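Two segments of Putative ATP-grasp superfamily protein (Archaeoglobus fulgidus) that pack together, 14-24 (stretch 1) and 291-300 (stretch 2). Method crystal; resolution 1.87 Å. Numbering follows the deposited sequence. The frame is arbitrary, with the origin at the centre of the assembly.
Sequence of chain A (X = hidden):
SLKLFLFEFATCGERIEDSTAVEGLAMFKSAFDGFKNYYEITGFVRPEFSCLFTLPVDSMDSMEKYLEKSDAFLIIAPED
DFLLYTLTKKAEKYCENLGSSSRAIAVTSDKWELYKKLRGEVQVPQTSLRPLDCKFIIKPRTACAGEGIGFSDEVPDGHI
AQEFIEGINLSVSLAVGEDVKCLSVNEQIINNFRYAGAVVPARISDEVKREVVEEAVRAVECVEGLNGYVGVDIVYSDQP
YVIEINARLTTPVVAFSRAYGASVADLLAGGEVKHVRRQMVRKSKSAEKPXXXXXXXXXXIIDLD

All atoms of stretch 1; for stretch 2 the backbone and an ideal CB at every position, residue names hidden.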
# COMPACT_ATOMS: atom_id res chain seq x y z
N GLU A 14 -11.65 3.80 12.58
CA GLU A 14 -12.17 5.14 12.81
C GLU A 14 -12.62 5.75 11.49
O GLU A 14 -12.18 5.33 10.42
CB GLU A 14 -11.07 6.03 13.42
CG GLU A 14 -10.62 5.61 14.81
CD GLU A 14 -11.62 5.98 15.89
OE1 GLU A 14 -11.93 7.18 16.02
OE2 GLU A 14 -12.10 5.07 16.60
N ARG A 15 -13.49 6.74 11.55
CA ARG A 15 -13.95 7.38 10.33
C ARG A 15 -12.86 8.34 9.87
O ARG A 15 -12.31 9.10 10.67
CB ARG A 15 -15.25 8.14 10.58
CG ARG A 15 -15.91 8.67 9.31
CD ARG A 15 -16.25 7.54 8.34
NE ARG A 15 -17.01 8.01 7.18
CZ ARG A 15 -17.42 7.22 6.19
NH1 ARG A 15 -17.16 5.92 6.22
NH2 ARG A 15 -18.10 7.74 5.18
N ILE A 16 -12.52 8.27 8.59
CA ILE A 16 -11.50 9.15 8.02
C ILE A 16 -12.15 9.86 6.83
O ILE A 16 -13.22 9.46 6.39
CB ILE A 16 -10.27 8.37 7.53
CG1 ILE A 16 -10.68 7.38 6.43
CG2 ILE A 16 -9.62 7.63 8.69
CD1 ILE A 16 -9.51 6.66 5.81
N GLU A 17 -11.51 10.90 6.32
CA GLU A 17 -12.06 11.63 5.18
C GLU A 17 -12.37 10.68 4.03
O GLU A 17 -11.60 9.76 3.75
CB GLU A 17 -11.08 12.72 4.73
CG GLU A 17 -9.71 12.21 4.32
CD GLU A 17 -8.73 13.35 4.10
OE1 GLU A 17 -8.45 14.08 5.07
OE2 GLU A 17 -8.24 13.51 2.96
N ASP A 18 -13.50 10.90 3.36
CA ASP A 18 -13.94 10.05 2.25
C ASP A 18 -12.92 9.83 1.15
O ASP A 18 -12.84 8.74 0.59
CB ASP A 18 -15.22 10.62 1.63
CG ASP A 18 -16.29 10.91 2.65
OD1 ASP A 18 -16.28 10.28 3.73
OD2 ASP A 18 -17.16 11.76 2.38
N SER A 19 -12.16 10.87 0.83
CA SER A 19 -11.15 10.78 -0.22
C SER A 19 -10.20 9.61 0.01
O SER A 19 -9.90 8.84 -0.91
CB SER A 19 -10.34 12.08 -0.30
OG SER A 19 -9.28 11.94 -1.23
N THR A 20 -9.72 9.48 1.24
CA THR A 20 -8.80 8.41 1.60
C THR A 20 -9.57 7.13 1.90
O THR A 20 -9.09 6.03 1.63
CB THR A 20 -7.97 8.79 2.85
OG1 THR A 20 -7.22 9.98 2.59
CG2 THR A 20 -6.99 7.67 3.21
N ALA A 21 -10.76 7.29 2.47
CA ALA A 21 -11.59 6.15 2.82
C ALA A 21 -11.97 5.29 1.62
O ALA A 21 -12.06 4.07 1.73
CB ALA A 21 -12.86 6.63 3.52
N VAL A 22 -12.20 5.92 0.47
CA VAL A 22 -12.59 5.16 -0.71
C VAL A 22 -11.49 4.18 -1.13
O VAL A 22 -11.79 3.09 -1.61
CB VAL A 22 -12.96 6.10 -1.89
CG1 VAL A 22 -11.70 6.67 -2.55
CG2 VAL A 22 -13.83 5.35 -2.89
N GLU A 23 -10.23 4.57 -0.93
CA GLU A 23 -9.12 3.68 -1.27
C GLU A 23 -9.05 2.53 -0.28
O GLU A 23 -8.86 1.37 -0.67
CB GLU A 23 -7.79 4.45 -1.26
CG GLU A 23 -7.63 5.41 -2.43
CD GLU A 23 -6.26 6.07 -2.45
OE1 GLU A 23 -5.25 5.34 -2.49
OE2 GLU A 23 -6.20 7.31 -2.44
N GLY A 24 -9.20 2.83 1.01
CA GLY A 24 -9.17 1.78 2.01
C GLY A 24 -10.30 0.78 1.80
O GLY A 24 -10.09 -0.44 1.89
N UNK A 291 -16.15 1.04 -8.52
CA UNK A 291 -15.85 -0.26 -7.92
C UNK A 291 -16.44 -0.16 -6.51
O UNK A 291 -17.10 -1.08 -6.04
CB UNK A 291 -14.35 -0.58 -7.91
N UNK A 292 -16.18 0.97 -5.86
CA UNK A 292 -16.70 1.26 -4.52
C UNK A 292 -16.87 2.76 -4.38
O UNK A 292 -16.25 3.54 -5.11
CB UNK A 292 -15.77 0.71 -3.43
N UNK A 293 -17.72 3.18 -3.44
CA UNK A 293 -17.96 4.60 -3.20
C UNK A 293 -17.99 4.89 -1.71
O UNK A 293 -18.32 4.03 -0.90
CB UNK A 293 -19.27 5.04 -3.85
N UNK A 294 -17.63 6.12 -1.36
CA UNK A 294 -17.66 6.61 0.02
C UNK A 294 -18.04 8.08 -0.11
O UNK A 294 -17.26 8.89 -0.58
CB UNK A 294 -16.33 6.41 0.75
N UNK A 295 -19.26 8.41 0.31
CA UNK A 295 -19.70 9.79 0.19
C UNK A 295 -19.80 10.11 -1.29
O UNK A 295 -20.39 9.34 -2.05
CB UNK A 295 -18.75 10.75 0.91
N UNK A 296 -19.22 11.23 -1.70
CA UNK A 296 -19.25 11.64 -3.10
C UNK A 296 -18.02 11.13 -3.86
O UNK A 296 -17.86 11.42 -5.05
CB UNK A 296 -19.33 13.16 -3.20
N UNK A 297 -17.16 10.39 -3.18
CA UNK A 297 -15.96 9.86 -3.80
C UNK A 297 -16.16 8.45 -4.34
O UNK A 297 -16.80 7.61 -3.71
CB UNK A 297 -14.81 9.87 -2.79
N UNK A 298 -15.60 8.20 -5.52
CA UNK A 298 -15.69 6.89 -6.15
C UNK A 298 -14.32 6.44 -6.62
O UNK A 298 -13.46 7.27 -6.94
CB UNK A 298 -16.67 6.92 -7.32
N UNK A 299 -14.11 5.13 -6.65
CA UNK A 299 -12.85 4.60 -7.13
C UNK A 299 -13.25 3.68 -8.27
O UNK A 299 -14.06 2.77 -8.08
CB UNK A 299 -12.05 3.88 -6.04
N UNK A 300 -12.70 3.92 -9.45
CA UNK A 300 -13.02 3.13 -10.62
C UNK A 300 -11.84 2.28 -11.05
O UNK A 300 -10.70 2.58 -10.73
CB UNK A 300 -13.46 4.04 -11.77

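Stretch 2 folds as a hairpin over the start of the helix at 18-24, its two strands leading into and out of a tight turn. No hydrogen bond crosses between the stretches, so the rules here are mostly those of shape, and Val22 sets most of them.

Position 291 has nothing of stretch 1 within 5.5 Å of its ideal CB, so the contact leaves the choice open. It is Tyr291, whose N donates to the O of position 299 (2.7 Å).

At position 292 the CA-to-CB bond points toward the helix, but the ideal CB is still 5.0 Å from Val22 O. The extended backbone and the apolar Val22 ahead favour a beta-branched or medium aliphatic residue. Val292 fits: its CG2 lies 4.0 Å from Val22 CG2 and 3.6 Å from Val22 O.

Position 293 turns away, as the alternation of a strand requires, and many residues would do, small polar ones included. It is Ser293.

Position 294 is more demanding. Its ideal CB points toward the helix and sits 4.2 Å from both Val22 N and Asp18 O, with Ala21 CB at 4.4 Å. Those two backbone atoms already pair with each other within the helix, so the site offers little polar opportunity, and a compact aliphatic side chain suits it best. Val294, with chi1 in t, spreads two methyls over the helix: CG1 is 3.8 Å from Ala21 CB and 3.6 Å from Arg15 NH2, while CG2 is 3.7 Å from Val22 CA.

Position 295 allows the clearest prediction. Phi is 66° and psi -131° in a type II' turn, and a positive phi by itself favours glycine. The ideal CB would also clash with Asp18 OD2, at 2.4 Å. Gly295 satisfies both conditions, leaving its CA 3.9 Å from Asp18 OD2.

Position 296 points sideways into space free of stretch 1, where a polar turn residue is natural. Asp296 fills it, and it is the backbone that reaches the helix: a water donates to Asp18 OD2 (2.6 Å) and accepts from Asp296 N (2.9 Å).

At position 297 the ideal CB points toward the helix, 4.3 Å from Val22 CB and 4.6 Å from Ser19 CA. The first helical turn offers a broad surface, so a large flat side chain or a long aliphatic one could cover it. Tyr297 lays one ring face against Ser19, whose CB is 3.9 Å from the ring centroid and 18° off the normal, a CH-pi contact. Its CB also packs against Val22 CB at 4.3 Å.

Position 298 points away and makes few demands; Thr298 hydrogen-bonds through OG1 elsewhere in the structure.

Position 299 returns toward the helix, its ideal CB 3.9 Å from Val22 CG2. Leucine, isoleucine or methionine would all be reasonable. Leu299 meets Val22 CG2 through its CB at 3.9 Å and extends CD2 to 4.5 Å from Glu23 CA.

Position 300 is out of reach, and stretch 1 places no constraint on Glu300.

Stretch 2, residues 291-300: YVSVGDYTLE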
# COMPACT_ATOMS: atom_id res chain seq x y z
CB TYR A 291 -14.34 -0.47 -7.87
CG TYR A 291 -13.88 -1.69 -7.11
CD1 TYR A 291 -14.32 -2.97 -7.47
CD2 TYR A 291 -12.99 -1.58 -6.04
CE1 TYR A 291 -13.87 -4.10 -6.78
CE2 TYR A 291 -12.55 -2.70 -5.34
CZ TYR A 291 -12.98 -3.96 -5.72
OH TYR A 291 -12.53 -5.08 -5.05
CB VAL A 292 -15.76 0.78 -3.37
CG1 VAL A 292 -15.63 -0.74 -3.40
CG2 VAL A 292 -14.40 1.45 -3.48
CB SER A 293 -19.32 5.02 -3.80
OG SER A 293 -19.43 4.66 -5.16
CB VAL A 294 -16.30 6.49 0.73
CG1 VAL A 294 -16.38 7.14 2.11
CG2 VAL A 294 -15.91 5.02 0.88
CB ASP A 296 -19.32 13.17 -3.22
CG ASP A 296 -20.62 13.74 -2.68
OD1 ASP A 296 -21.70 13.26 -3.09
OD2 ASP A 296 -20.56 14.67 -1.85
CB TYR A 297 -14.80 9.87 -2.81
CG TYR A 297 -14.13 11.22 -2.65
CD1 TYR A 297 -13.13 11.63 -3.53
CD2 TYR A 297 -14.52 12.10 -1.64
CE1 TYR A 297 -12.53 12.88 -3.41
CE2 TYR A 297 -13.93 13.36 -1.51
CZ TYR A 297 -12.94 13.74 -2.40
OH TYR A 297 -12.35 14.98 -2.28
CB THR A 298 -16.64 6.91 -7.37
OG1 THR A 298 -16.28 7.99 -8.23
CG2 THR A 298 -18.08 7.05 -6.93
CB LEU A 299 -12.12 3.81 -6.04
CG LEU A 299 -10.70 3.42 -6.45
CD1 LEU A 299 -9.81 4.66 -6.52
CD2 LEU A 299 -10.13 2.43 -5.45
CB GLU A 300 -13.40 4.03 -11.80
CG GLU A 300 -14.39 5.14 -11.52
CD GLU A 300 -14.38 6.20 -12.61
OE1 GLU A 300 -14.73 5.87 -13.76
OE2 GLU A 300 -14.00 7.35 -12.32
O HOH W 1 -17.89 12.92 0.22
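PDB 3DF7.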